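Side-chain contacts in molybdopterin synthase catalytic subunit (Helicobacter pylori, PDB 3RPF), which probably converts precursor Z into molybdopterin, inserting two sulfur atoms supplied by its partner MoaD to build the dithiolene group: residues Gln22-Ala27 against Val95-Asn100; His67-Leu72 against Leu105-Asn110; Trp122-Ile127 against Arg131-Glu136; Lys59-Lys64 against Glu113-Asn118; Gly38-Glu43 against Gln47-Asp52. One frame throughout, in Å; residues are numbered along the deposited sequence.

Contact 1 (Gln22-Ala27 against Val95-Asn100); sequences QEEACA and VSMGKN. With SO4 (sulfate ion), chain E.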
# COMPACT_ATOMS: atom_id res chain seq x y z
N GLN A 22 5.40 -11.20 -6.53
CA GLN A 22 4.23 -12.02 -6.20
C GLN A 22 4.60 -13.48 -6.11
O GLN A 22 4.16 -14.18 -5.21
CB GLN A 22 3.13 -11.84 -7.24
CG GLN A 22 2.08 -10.84 -6.85
CD GLN A 22 1.15 -10.54 -7.99
OE1 GLN A 22 1.47 -9.73 -8.88
NE2 GLN A 22 -0.01 -11.19 -8.01
N GLU A 23 5.39 -13.95 -7.08
CA GLU A 23 5.86 -15.32 -7.07
C GLU A 23 6.59 -15.61 -5.77
O GLU A 23 6.42 -16.68 -5.18
CB GLU A 23 6.75 -15.60 -8.28
CG GLU A 23 6.00 -15.55 -9.60
CD GLU A 23 6.89 -15.81 -10.80
OE1 GLU A 23 8.13 -15.70 -10.66
OE2 GLU A 23 6.35 -16.13 -11.88
N GLU A 24 7.38 -14.66 -5.30
CA GLU A 24 8.05 -14.81 -4.02
C GLU A 24 7.01 -14.89 -2.90
O GLU A 24 7.12 -15.73 -2.01
CB GLU A 24 9.02 -13.65 -3.76
CG GLU A 24 9.86 -13.82 -2.49
CD GLU A 24 10.84 -12.66 -2.28
OE1 GLU A 24 11.18 -11.98 -3.27
OE2 GLU A 24 11.25 -12.43 -1.12
N ALA A 25 5.99 -14.05 -2.97
CA ALA A 25 4.95 -14.02 -1.95
C ALA A 25 4.32 -15.40 -1.83
O ALA A 25 4.12 -15.91 -0.73
CB ALA A 25 3.89 -12.96 -2.29
N CYS A 26 4.02 -16.00 -2.97
CA CYS A 26 3.41 -17.32 -2.98
C CYS A 26 4.38 -18.41 -2.49
O CYS A 26 4.01 -19.27 -1.69
CB CYS A 26 2.87 -17.65 -4.38
SG CYS A 26 1.49 -16.58 -4.93
N ALA A 27 5.63 -18.36 -2.95
CA ALA A 27 6.62 -19.35 -2.54
C ALA A 27 6.91 -19.28 -1.05
O ALA A 27 7.31 -20.28 -0.45
CB ALA A 27 7.91 -19.18 -3.33
N VAL A 95 7.73 -3.05 -2.20
CA VAL A 95 6.79 -4.07 -1.75
C VAL A 95 7.08 -4.39 -0.30
O VAL A 95 8.24 -4.44 0.12
CB VAL A 95 6.92 -5.35 -2.58
CG1 VAL A 95 8.36 -5.89 -2.50
CG2 VAL A 95 5.93 -6.40 -2.13
N SER A 96 6.02 -4.58 0.46
CA SER A 96 6.11 -5.02 1.84
C SER A 96 5.14 -6.17 1.88
O SER A 96 3.94 -5.98 1.60
CB SER A 96 5.64 -3.91 2.77
OG SER A 96 5.56 -4.37 4.11
N MSE A 97 5.63 -7.37 2.21
CA MSE A 97 4.73 -8.54 2.20
C MSE A 97 5.06 -9.47 3.35
O MSE A 97 6.19 -9.48 3.84
CB MSE A 97 4.85 -9.30 0.87
CG MSE A 97 6.33 -9.60 0.48
SE MSE A 97 6.54 -10.46 -1.26
CE MSE A 97 8.35 -9.85 -1.73
N GLY A 98 4.07 -10.23 3.81
CA GLY A 98 4.34 -11.15 4.87
C GLY A 98 3.16 -12.06 5.15
O GLY A 98 2.17 -12.11 4.40
N LYS A 99 3.28 -12.78 6.25
CA LYS A 99 2.23 -13.67 6.65
C LYS A 99 0.96 -12.89 6.96
O LYS A 99 -0.11 -13.23 6.43
CB LYS A 99 2.69 -14.49 7.86
CG LYS A 99 1.61 -15.34 8.50
CD LYS A 99 2.25 -16.32 9.50
CE LYS A 99 1.27 -16.73 10.58
NZ LYS A 99 1.42 -18.17 10.98
N ASN A 100 1.07 -11.84 7.79
CA ASN A 100 -0.08 -11.08 8.28
C ASN A 100 -0.10 -9.64 7.75
O ASN A 100 0.94 -9.05 7.52
CB ASN A 100 -0.09 -11.06 9.80
CG ASN A 100 -0.37 -12.43 10.40
OD1 ASN A 100 0.52 -13.08 10.95
ND2 ASN A 100 -1.62 -12.87 10.29
S SO4 E . -4.57 -10.89 7.93
O1 SO4 E . -3.68 -10.65 9.06
O2 SO4 E . -3.79 -11.17 6.72
O3 SO4 E . -5.41 -12.04 8.25
O4 SO4 E . -5.40 -9.72 7.68
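Met-97, built as selenomethionine, reaches from its strand to helix residues Glu-24 and Ala-25. CB lies toward the helix, and CG sits between the backbone N and the carbonyl carbon (chi1 50°); with chi2 at -176° the chain then runs straight across to the helix. SE ends against Ala-25, 3.8 Å from its CB and 4.0 Å from its CA, a close approach that the small alanine permits. The terminal CE meets the carboxylate end of Glu-24, 3.8 Å from its CD, the two side chains crossing at about a right angle; the glutamate oxygens form salt bridges with Lys-28 and Lys-77. The long unbranched chain also packs on Phe-33 and Val-75 of the neighbouring strands. Beyond the strand, Asn-100 ND2 donates to O1 (3.3 Å) of a sulfate, probably from the crystallisation liquor, that Arg-101 also binds; by similarity both residues bind substrate. This is helix-on-sheet packing: helix 14-27 lies on one face of the four-stranded mixed sheet of the MoaE alpha/beta fold.

Contact 2 (His67-Leu72 against Leu105-Asn110); sequences HKAKDL and LELYEN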
# COMPACT_ATOMS: atom_id res chain seq x y z
N HIS A 67 16.25 -5.11 7.19
CA HIS A 67 16.42 -5.96 8.36
C HIS A 67 15.45 -5.67 9.51
O HIS A 67 15.08 -6.58 10.25
CB HIS A 67 17.88 -5.98 8.83
CG HIS A 67 18.77 -6.76 7.92
ND1 HIS A 67 19.75 -6.18 7.15
CD2 HIS A 67 18.80 -8.09 7.63
CE1 HIS A 67 20.36 -7.12 6.43
NE2 HIS A 67 19.79 -8.28 6.70
N LYS A 68 15.04 -4.41 9.65
CA LYS A 68 13.99 -4.09 10.63
C LYS A 68 12.69 -4.78 10.24
O LYS A 68 11.96 -5.26 11.09
CB LYS A 68 13.78 -2.57 10.70
CG LYS A 68 12.42 -2.17 11.27
CD LYS A 68 12.43 -0.74 11.78
CE LYS A 68 11.01 -0.24 12.04
NZ LYS A 68 10.97 1.02 12.85
N ALA A 69 12.43 -4.83 8.94
CA ALA A 69 11.26 -5.50 8.41
C ALA A 69 11.33 -7.00 8.68
O ALA A 69 10.36 -7.63 9.12
CB ALA A 69 11.15 -5.20 6.92
N LYS A 70 12.49 -7.59 8.40
CA LYS A 70 12.67 -9.03 8.57
C LYS A 70 12.42 -9.45 10.01
O LYS A 70 11.80 -10.50 10.25
CB LYS A 70 14.07 -9.44 8.12
CG LYS A 70 14.26 -10.95 8.03
CD LYS A 70 15.57 -11.27 7.33
CE LYS A 70 15.84 -12.78 7.33
NZ LYS A 70 17.18 -13.10 6.75
N ASP A 71 12.91 -8.67 10.96
CA ASP A 71 12.65 -8.96 12.37
C ASP A 71 11.16 -9.07 12.68
O ASP A 71 10.77 -9.70 13.65
CB ASP A 71 13.30 -7.91 13.26
CG ASP A 71 14.78 -8.15 13.43
OD1 ASP A 71 15.22 -9.28 13.11
OD2 ASP A 71 15.50 -7.23 13.88
N LEU A 72 10.32 -8.44 11.86
CA LEU A 72 8.88 -8.46 12.08
C LEU A 72 8.17 -9.44 11.16
O LEU A 72 6.95 -9.44 11.08
CB LEU A 72 8.28 -7.06 11.88
CG LEU A 72 8.69 -5.99 12.88
CD1 LEU A 72 7.94 -4.70 12.59
CD2 LEU A 72 8.39 -6.46 14.28
N LEU A 105 1.52 -3.76 6.54
CA LEU A 105 0.95 -2.44 6.26
C LEU A 105 1.63 -1.33 7.06
O LEU A 105 1.77 -0.21 6.59
CB LEU A 105 -0.55 -2.44 6.55
CG LEU A 105 -1.41 -3.10 5.48
CD1 LEU A 105 -2.82 -3.36 6.01
CD2 LEU A 105 -1.46 -2.24 4.26
N GLU A 106 2.04 -1.64 8.29
CA GLU A 106 2.68 -0.64 9.14
C GLU A 106 4.06 -0.29 8.60
O GLU A 106 4.41 0.88 8.48
CB GLU A 106 2.79 -1.13 10.59
N LEU A 107 4.85 -1.30 8.24
CA LEU A 107 6.17 -1.03 7.67
C LEU A 107 6.07 -0.26 6.35
O LEU A 107 6.87 0.62 6.06
CB LEU A 107 6.92 -2.33 7.45
CG LEU A 107 7.60 -2.86 8.71
CD1 LEU A 107 7.79 -4.36 8.60
CD2 LEU A 107 8.93 -2.16 8.89
N TYR A 108 5.05 -0.60 5.56
CA TYR A 108 4.85 0.01 4.25
C TYR A 108 4.67 1.51 4.40
O TYR A 108 5.38 2.29 3.76
CB TYR A 108 3.61 -0.62 3.65
CG TYR A 108 3.07 -0.07 2.34
CD1 TYR A 108 3.53 -0.53 1.12
CD2 TYR A 108 2.00 0.82 2.34
CE1 TYR A 108 2.99 -0.06 -0.08
CE2 TYR A 108 1.45 1.29 1.16
CZ TYR A 108 1.92 0.84 -0.04
OH TYR A 108 1.31 1.32 -1.20
N GLU A 109 3.74 1.91 5.26
CA GLU A 109 3.51 3.32 5.58
C GLU A 109 4.79 3.98 6.09
O GLU A 109 5.19 5.03 5.60
CB GLU A 109 2.44 3.43 6.67
N ASN A 110 5.39 3.38 7.11
CA ASN A 110 6.56 3.97 7.74
C ASN A 110 7.74 4.07 6.78
O ASN A 110 8.45 5.09 6.75
CB ASN A 110 6.95 3.18 8.99
CG ASN A 110 5.93 3.31 10.12
OD1 ASN A 110 5.17 4.27 10.16
ND2 ASN A 110 5.93 2.35 11.03
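Helices 55-71 and 101-118 lie side by side on one face of the mixed four-stranded sheet, and at this end of the layer Leu-107 fits against Ala-69, Leu-72 and Lys-68. The alpha carbons of Ala-69 and Leu-107 are 6.8 Å apart, a close approach made possible by the short alanine side chain. Leu-107 sends CG anti to its carbonyl carbon (chi1 -82°), which carries the fork of its methyl groups onto the other helix. CD1 touches the backbone as well as the side chain there: it is 3.7 Å from Ala-69 CA and 3.8 Å from Ala-69 CB. The same CD1 meets Leu-72 CD1 at 4.0 Å, methyl against methyl, where the chain leaves its helix. CD2 lies 4.2 Å from CG of Lys-68, so the lysine lends its aliphatic stem on the solvent side. Below, Leu-107 rests on Val-74 and Ser-96 of the sheet and beside Trp-65, while Ala-69 touches Leu-76. Neighbouring Tyr-108 turns instead to the dimer interface, where its ring meets Tyr-108 of the second subunit. No hydrogen bond or salt bridge links the two segments, so the contact depends on shape and on the burial of Leu-107 against Ala-69, with Leu-72 and Lys-68 at the exposed margin.

Contact 3 (Trp122-Ile127 against Arg131-Glu136); sequences WKYDLI and RIYAKE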
# COMPACT_ATOMS: atom_id res chain seq x y z
N TRP A 122 18.37 12.40 -5.79
CA TRP A 122 18.12 13.77 -6.24
C TRP A 122 17.31 13.79 -7.53
O TRP A 122 17.58 13.05 -8.47
CB TRP A 122 19.43 14.55 -6.42
CG TRP A 122 20.15 14.68 -5.11
CD1 TRP A 122 19.99 15.65 -4.18
CD2 TRP A 122 21.09 13.75 -4.57
NE1 TRP A 122 20.77 15.39 -3.08
CE2 TRP A 122 21.46 14.22 -3.30
CE3 TRP A 122 21.64 12.55 -5.03
CZ2 TRP A 122 22.37 13.55 -2.49
CZ3 TRP A 122 22.55 11.89 -4.23
CH2 TRP A 122 22.91 12.39 -2.98
N LYS A 123 16.29 14.64 -7.55
CA LYS A 123 15.33 14.65 -8.65
C LYS A 123 15.46 15.92 -9.47
O LYS A 123 15.63 17.01 -8.92
CB LYS A 123 13.90 14.54 -8.12
CG LYS A 123 12.82 14.77 -9.16
CD LYS A 123 11.45 14.23 -8.70
CE LYS A 123 10.81 15.16 -7.69
NZ LYS A 123 9.49 14.62 -7.21
N TYR A 124 15.35 15.76 -10.79
CA TYR A 124 15.38 16.88 -11.73
C TYR A 124 14.19 16.77 -12.67
O TYR A 124 13.85 15.67 -13.13
CB TYR A 124 16.65 16.82 -12.57
CG TYR A 124 17.94 16.75 -11.79
CD1 TYR A 124 18.74 17.89 -11.64
CD2 TYR A 124 18.38 15.57 -11.22
CE1 TYR A 124 19.94 17.83 -10.93
CE2 TYR A 124 19.58 15.50 -10.51
CZ TYR A 124 20.35 16.64 -10.37
OH TYR A 124 21.53 16.57 -9.67
N ASP A 125 13.57 17.90 -12.98
CA ASP A 125 12.57 17.97 -14.04
C ASP A 125 13.30 17.93 -15.39
O ASP A 125 14.31 18.58 -15.54
CB ASP A 125 11.77 19.27 -13.92
CG ASP A 125 10.86 19.30 -12.71
OD1 ASP A 125 10.23 18.27 -12.43
OD2 ASP A 125 10.76 20.34 -12.04
N LEU A 126 12.79 17.19 -16.36
CA LEU A 126 13.39 17.22 -17.69
C LEU A 126 12.59 18.21 -18.53
O LEU A 126 11.46 17.95 -18.88
CB LEU A 126 13.31 15.85 -18.34
CG LEU A 126 14.41 14.85 -18.02
CD1 LEU A 126 14.37 13.64 -18.92
CD2 LEU A 126 15.74 15.53 -18.06
N ILE A 127 13.20 19.35 -18.86
CA ILE A 127 12.57 20.35 -19.71
C ILE A 127 13.51 20.80 -20.81
O ILE A 127 14.62 21.17 -20.53
CB ILE A 127 12.16 21.57 -18.91
CG1 ILE A 127 11.69 21.16 -17.53
CG2 ILE A 127 11.06 22.30 -19.60
CD1 ILE A 127 10.97 22.20 -16.83
N ARG A 131 18.06 19.27 -17.46
CA ARG A 131 17.65 18.95 -16.09
C ARG A 131 17.53 20.21 -15.25
O ARG A 131 18.46 21.01 -15.19
CB ARG A 131 18.67 18.04 -15.41
CG ARG A 131 19.19 16.89 -16.25
CD ARG A 131 20.32 16.18 -15.52
NE ARG A 131 19.98 14.80 -15.15
CZ ARG A 131 20.64 14.10 -14.23
NH1 ARG A 131 21.67 14.63 -13.59
NH2 ARG A 131 20.27 12.85 -13.95
N ILE A 132 16.38 20.40 -14.60
CA ILE A 132 16.24 21.47 -13.62
C ILE A 132 16.03 20.87 -12.24
O ILE A 132 15.06 20.15 -12.01
CB ILE A 132 15.06 22.41 -13.96
CG1 ILE A 132 15.47 23.46 -14.98
CG2 ILE A 132 14.56 23.11 -12.71
CD1 ILE A 132 15.34 23.01 -16.41
N TYR A 133 16.94 21.16 -11.33
CA TYR A 133 16.86 20.62 -9.97
C TYR A 133 15.57 21.07 -9.29
O TYR A 133 15.13 22.20 -9.47
CB TYR A 133 18.09 21.04 -9.17
CG TYR A 133 18.06 20.67 -7.70
CD1 TYR A 133 17.85 19.36 -7.28
CD2 TYR A 133 18.31 21.64 -6.73
CE1 TYR A 133 17.85 19.04 -5.92
CE2 TYR A 133 18.31 21.33 -5.39
CZ TYR A 133 18.09 20.03 -4.99
OH TYR A 133 18.11 19.74 -3.65
N ALA A 134 14.97 20.17 -8.52
CA ALA A 134 13.68 20.47 -7.88
C ALA A 134 13.87 20.96 -6.45
O ALA A 134 13.43 20.31 -5.50
CB ALA A 134 12.79 19.23 -7.90
N LYS A 135 14.51 22.12 -6.30
CA LYS A 135 14.89 22.63 -4.98
C LYS A 135 13.71 22.80 -4.03
O LYS A 135 13.75 22.32 -2.89
CB LYS A 135 15.65 23.96 -5.12
N GLU A 136 12.67 23.47 -4.50
CA GLU A 136 11.51 23.81 -3.67
C GLU A 136 10.85 22.58 -3.05
O GLU A 136 10.34 22.63 -1.93
CB GLU A 136 10.47 24.60 -4.49
CG GLU A 136 11.00 25.16 -5.81
CD GLU A 136 11.21 24.09 -6.86
OE1 GLU A 136 10.42 23.11 -6.88
OE2 GLU A 136 12.15 24.21 -7.67
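Tyr-124 and Tyr-133 face each other across the beta hairpin of strands 121-127 and 130-133, their side chains on the same face of the antiparallel sheet. As a non-hydrogen-bonded pair they come close, and Tyr-124 CD1 lies 4.1 Å from Tyr-133 CB. Tyr-133 CE1 reaches the edge of the Trp-122 indole, 4.4 Å from its CD1. Toward the turn, Ile-132, which points to the opposite face with Asp-125, puts CD1 4.2 Å from Ile-127 CG1. Arg-131 joins the tyrosine face: its CB is 3.7 Å from Tyr-124 CB, and the bend at chi3 (115°) folds the guanidinium back over the ring. The two planes are 13° apart, and Arg-131 CZ is 4.3 Å from the centroid of the Tyr-124 ring, a cation-pi stack over one face. Ser-50 and Asp-52 bind Arg-131 NH2, which should fix the rotation of the group. Tyr-133 OH and Trp-122 NE1 bond to Pro-70 O and Pro-69 O of the molybdopterin converting factor chain, so this aromatic end contacts the chain that probably supplies the sulfur. Lys-123, Tyr-124 and Asp-125 belong to the predicted substrate site. The backbone joins the strands. Ala-134 N donates to Lys-123 O at 3.3 Å. Asp-125 N donates to Ile-132 O at 2.9 Å, and Ile-132 N donates back to Asp-125 O, also at 2.9 Å.

Contact 4 (Lys59-Lys64 against Glu113-Asn118); sequences KTWFEK and EDFKHN. With EDO (1,2-ethanediol), chain F.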
# COMPACT_ATOMS: atom_id res chain seq x y z
N LYS A 59 22.28 1.96 -0.38
CA LYS A 59 22.34 0.54 -0.04
C LYS A 59 22.30 0.31 1.46
O LYS A 59 21.54 -0.54 1.96
CB LYS A 59 23.60 -0.11 -0.63
N THR A 60 23.12 1.04 2.19
CA THR A 60 23.21 0.84 3.64
C THR A 60 21.95 1.33 4.33
O THR A 60 21.37 0.61 5.16
CB THR A 60 24.46 1.53 4.23
OG1 THR A 60 24.38 2.94 4.00
CG2 THR A 60 25.73 0.98 3.58
N TRP A 61 21.52 2.54 3.99
CA TRP A 61 20.24 3.05 4.49
C TRP A 61 19.12 2.03 4.31
O TRP A 61 18.35 1.73 5.24
CB TRP A 61 19.86 4.37 3.79
CG TRP A 61 18.53 4.92 4.24
CD1 TRP A 61 18.28 5.66 5.37
CD2 TRP A 61 17.26 4.76 3.59
NE1 TRP A 61 16.94 5.98 5.45
CE2 TRP A 61 16.29 5.43 4.37
CE3 TRP A 61 16.84 4.11 2.42
CZ2 TRP A 61 14.93 5.47 4.03
CZ3 TRP A 61 15.49 4.15 2.07
CH2 TRP A 61 14.56 4.82 2.87
N PHE A 62 18.99 1.48 3.10
CA PHE A 62 17.89 0.58 2.86
C PHE A 62 18.10 -0.73 3.61
O PHE A 62 17.14 -1.34 4.07
CB PHE A 62 17.66 0.31 1.37
CG PHE A 62 16.48 -0.61 1.12
CD1 PHE A 62 15.19 -0.14 1.25
CD2 PHE A 62 16.68 -1.96 0.84
CE1 PHE A 62 14.09 -0.99 1.06
CE2 PHE A 62 15.58 -2.81 0.65
CZ PHE A 62 14.30 -2.32 0.76
N GLU A 63 19.34 -1.17 3.75
CA GLU A 63 19.58 -2.47 4.38
C GLU A 63 19.09 -2.46 5.82
O GLU A 63 18.62 -3.49 6.34
CB GLU A 63 21.06 -2.88 4.29
CG GLU A 63 21.26 -4.37 4.02
CD GLU A 63 20.83 -4.78 2.62
OE1 GLU A 63 20.64 -3.88 1.77
OE2 GLU A 63 20.68 -6.00 2.36
N LYS A 64 19.16 -1.30 6.48
CA LYS A 64 18.61 -1.18 7.83
C LYS A 64 17.09 -1.36 7.83
O LYS A 64 16.55 -1.98 8.73
CB LYS A 64 18.98 0.16 8.47
N GLU A 113 7.33 6.92 3.97
CA GLU A 113 7.49 8.26 4.54
C GLU A 113 8.97 8.54 4.82
O GLU A 113 9.47 9.61 4.51
CB GLU A 113 6.66 8.41 5.81
CG GLU A 113 6.84 9.73 6.58
CD GLU A 113 6.25 10.94 5.85
OE1 GLU A 113 5.85 10.81 4.68
OE2 GLU A 113 6.19 12.03 6.47
N ASP A 114 9.66 7.57 5.41
CA ASP A 114 11.09 7.73 5.68
C ASP A 114 11.86 7.88 4.38
O ASP A 114 12.77 8.71 4.27
CB ASP A 114 11.62 6.55 6.48
CG ASP A 114 12.96 6.86 7.14
OD1 ASP A 114 12.98 7.79 7.97
OD2 ASP A 114 13.97 6.19 6.85
N PHE A 115 11.50 7.07 3.39
CA PHE A 115 12.14 7.11 2.09
C PHE A 115 12.06 8.51 1.47
O PHE A 115 13.07 9.08 1.06
CB PHE A 115 11.50 6.08 1.16
CG PHE A 115 12.02 6.15 -0.26
CD1 PHE A 115 13.11 5.40 -0.64
CD2 PHE A 115 11.42 6.98 -1.19
CE1 PHE A 115 13.61 5.46 -1.93
CE2 PHE A 115 11.92 7.04 -2.49
CZ PHE A 115 13.01 6.28 -2.85
N LYS A 116 10.86 9.07 1.41
CA LYS A 116 10.69 10.38 0.81
C LYS A 116 11.65 11.41 1.41
O LYS A 116 12.18 12.25 0.69
CB LYS A 116 9.25 10.86 0.98
N HIS A 117 11.87 11.34 2.72
CA HIS A 117 12.61 12.38 3.43
C HIS A 117 14.10 12.09 3.61
O HIS A 117 14.87 12.99 3.98
CB HIS A 117 11.99 12.65 4.81
CG HIS A 117 10.61 13.24 4.77
ND1 HIS A 117 9.76 13.21 5.85
CD2 HIS A 117 9.94 13.87 3.78
CE1 HIS A 117 8.62 13.80 5.53
NE2 HIS A 117 8.71 14.21 4.28
N ASN A 118 14.53 10.86 3.35
CA ASN A 118 15.87 10.46 3.76
C ASN A 118 16.70 9.68 2.75
O ASN A 118 17.91 9.56 2.90
CB ASN A 118 15.81 9.68 5.07
CG ASN A 118 15.38 10.54 6.24
OD1 ASN A 118 16.15 11.38 6.71
ND2 ASN A 118 14.15 10.34 6.71
C1 EDO F . 20.69 7.98 5.15
O1 EDO F . 20.96 8.13 6.55
C2 EDO F . 20.49 9.34 4.48
O2 EDO F . 19.50 10.10 5.20
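Trp-61 and Asn-118 mark the nearest backbone approach, 8.6 Å between CA atoms, of two helical segments that run almost antiparallel, at 161°. Their axes pass 12.0 Å apart, a wide spacing that the large indole of Trp-61 spans. With CG anti to the backbone N (chi1 179°), the ring swings out to the other helix. Asp-114 OD2 lies at its edge near the ring plane, 3.1 Å from Trp-61 CZ2. Trp-61 NE1 makes only a weak, bent hydrogen bond to Asp-114 OD2 (3.3 Å, 122°); the same oxygen also accepts from Trp-65 NE1. Farther round the indole, CH2 packs on Phe-115 CB at 3.7 Å, and CZ3 comes to the edge of the phenylalanine ring, 3.8 Å from CD1. Asn-118 carries its backbone O over one indole face, where ethanediol O2 donates to it at 2.8 Å. The asparagine amide turns back along its own helix: ND2 donates to a lone pair of Asp-114 O (3.2 Å). Glu-113 forms a salt bridge with Arg-101 of the second subunit, and Phe-115 meets Gly-73 of the molybdopterin converting factor chain. Beneath helices 55-71 and 101-118, Phe-115 stacks on Phe-92 of strand 90-98 and touches Met-78 of strand 74-82.

Contact 5 (Gly38-Glu43 against Gln47-Asp52); sequences GIVRKE and QGLSFD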
# COMPACT_ATOMS: atom_id res chain seq x y z
N GLY A 38 5.61 4.62 -7.86
CA GLY A 38 5.70 6.04 -8.18
C GLY A 38 5.85 6.20 -9.69
O GLY A 38 6.80 5.68 -10.29
N ILE A 39 4.89 6.91 -10.29
CA ILE A 39 4.81 7.03 -11.74
C ILE A 39 5.04 8.47 -12.12
O ILE A 39 4.47 9.37 -11.52
CB ILE A 39 3.40 6.66 -12.23
CG1 ILE A 39 3.09 5.20 -11.89
CG2 ILE A 39 3.27 6.95 -13.73
CD1 ILE A 39 1.60 4.88 -11.95
N VAL A 40 5.89 8.70 -13.12
CA VAL A 40 6.16 10.06 -13.54
C VAL A 40 4.94 10.61 -14.26
O VAL A 40 4.46 10.05 -15.24
CB VAL A 40 7.41 10.13 -14.45
CG1 VAL A 40 7.56 11.53 -15.02
CG2 VAL A 40 8.66 9.72 -13.67
N ARG A 41 4.41 11.72 -13.76
CA ARG A 41 3.26 12.31 -14.41
C ARG A 41 3.64 13.58 -15.14
O ARG A 41 4.65 14.23 -14.82
CB ARG A 41 2.15 12.57 -13.40
CG ARG A 41 2.57 13.36 -12.18
CD ARG A 41 1.37 13.60 -11.26
NE ARG A 41 0.27 14.28 -11.97
CZ ARG A 41 0.14 15.60 -12.05
NH1 ARG A 41 1.04 16.40 -11.49
NH2 ARG A 41 -0.88 16.13 -12.71
N LYS A 42 2.85 13.93 -16.15
CA LYS A 42 3.08 15.14 -16.90
C LYS A 42 2.64 16.34 -16.07
O LYS A 42 1.46 16.45 -15.70
CB LYS A 42 2.33 15.11 -18.23
CG LYS A 42 2.35 16.43 -18.97
CD LYS A 42 1.68 16.31 -20.33
CE LYS A 42 1.50 17.67 -20.98
NZ LYS A 42 0.93 17.55 -22.36
N GLU A 43 3.60 17.19 -15.75
CA GLU A 43 3.32 18.46 -15.11
C GLU A 43 3.83 19.55 -16.03
O GLU A 43 4.97 19.50 -16.49
CB GLU A 43 4.03 18.56 -13.75
CG GLU A 43 3.80 19.91 -13.08
CD GLU A 43 4.51 20.07 -11.75
OE1 GLU A 43 5.58 19.44 -11.55
OE2 GLU A 43 3.99 20.84 -10.91
N GLN A 47 9.23 16.70 -20.05
CA GLN A 47 9.37 15.45 -20.79
C GLN A 47 9.40 14.26 -19.85
O GLN A 47 9.11 13.12 -20.25
CB GLN A 47 10.67 15.49 -21.61
CG GLN A 47 10.70 16.57 -22.66
CD GLN A 47 12.11 16.88 -23.11
OE1 GLN A 47 12.97 17.22 -22.29
NE2 GLN A 47 12.37 16.74 -24.40
N GLY A 48 9.77 14.51 -18.60
CA GLY A 48 9.88 13.44 -17.61
C GLY A 48 10.78 13.90 -16.48
O GLY A 48 10.99 15.10 -16.29
N LEU A 49 11.32 12.95 -15.73
CA LEU A 49 12.20 13.29 -14.63
C LEU A 49 13.52 12.57 -14.81
O LEU A 49 13.63 11.63 -15.61
CB LEU A 49 11.58 12.88 -13.29
CG LEU A 49 10.19 13.37 -12.89
CD1 LEU A 49 9.71 12.64 -11.64
CD2 LEU A 49 10.15 14.89 -12.68
N SER A 50 14.53 13.00 -14.06
CA SER A 50 15.82 12.33 -14.07
C SER A 50 16.32 12.22 -12.64
O SER A 50 16.04 13.10 -11.81
CB SER A 50 16.82 13.08 -14.94
OG SER A 50 17.99 12.30 -15.13
N PHE A 51 17.03 11.14 -12.33
CA PHE A 51 17.47 10.93 -10.95
C PHE A 51 18.99 10.70 -10.84
O PHE A 51 19.58 10.02 -11.68
CB PHE A 51 16.73 9.74 -10.34
CG PHE A 51 15.22 9.92 -10.28
CD1 PHE A 51 14.61 10.53 -9.18
CD2 PHE A 51 14.42 9.46 -11.30
CE1 PHE A 51 13.22 10.69 -9.12
CE2 PHE A 51 13.02 9.61 -11.25
CZ PHE A 51 12.43 10.23 -10.16
N ASP A 52 19.61 11.30 -9.82
CA ASP A 52 20.94 10.88 -9.38
C ASP A 52 20.80 10.11 -8.06
O ASP A 52 19.96 10.45 -7.22
CB ASP A 52 21.86 12.07 -9.14
CG ASP A 52 22.24 12.80 -10.42
OD1 ASP A 52 22.18 12.19 -11.52
OD2 ASP A 52 22.61 13.99 -10.32
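Val-40 and Leu-49 pack together where strand 32-39 of the mixed sheet gives way to a loop and strand 48-53 starts the antiparallel sheet, the junction between the two sheets of the MoaE hammerhead fold. Apolar contact comes first. The side chain of Val-40 leaves its backbone toward the second segment, and both methyls touch Leu-49: with CG1 anti to the backbone N (chi1 173°), CG1 and CG2 lie along the CG-CD1 bond of the leucine. CG2 is 3.7 Å from Leu-49 CD1, and CG1 is 3.9 Å from Leu-49 CG; the two chains run alongside each other, head to tail. Branched residues suit the place, since Val-40 also packs on Val-85 and Ile-87, and Leu-49 on Lys-123 and Asp-125 of the predicted substrate site. By similarity, Ile-39, Val-40 and Arg-41 also bind substrate. Polar bonding is left to other partners, for none crosses between the segments. Val-40 pairs through its backbone with Gly-88 and Gln-89, and Gln-47 with Ile-87. Arg-41 NE and Lys-42 N bond to Asn-29 of the second subunit, so the loop joins the dimer interface. Backbone shape is the last element. Gly-48 adopts phi 159° and psi -160°, a conformation readily open only to a residue without a side chain, and its bare CA takes Val-40 CG1 at 4.0 Å.

From the N terminus, helix 14-27 opens contact 1, which closes at strand 90-98 and so spans about half of the chain. Contact 5 falls wholly within that span, a short closure from the end of strand 32-39 to strand 48-53. Helix 55-71 then opens contact 4 and, further on, contact 2; both close on helix 101-118, with contact 2 the inner of the two. Because that helix follows strand 90-98, both cross contact 1. Contact 1 ties helix 14-27 to one face of the mixed sheet, and contacts 2 and 4 tie together the two helices on the other. Contact 3 comes last, in series, as a hairpin beside strand 48-53; Arg-131 to Ser-50 joins it to contact 5.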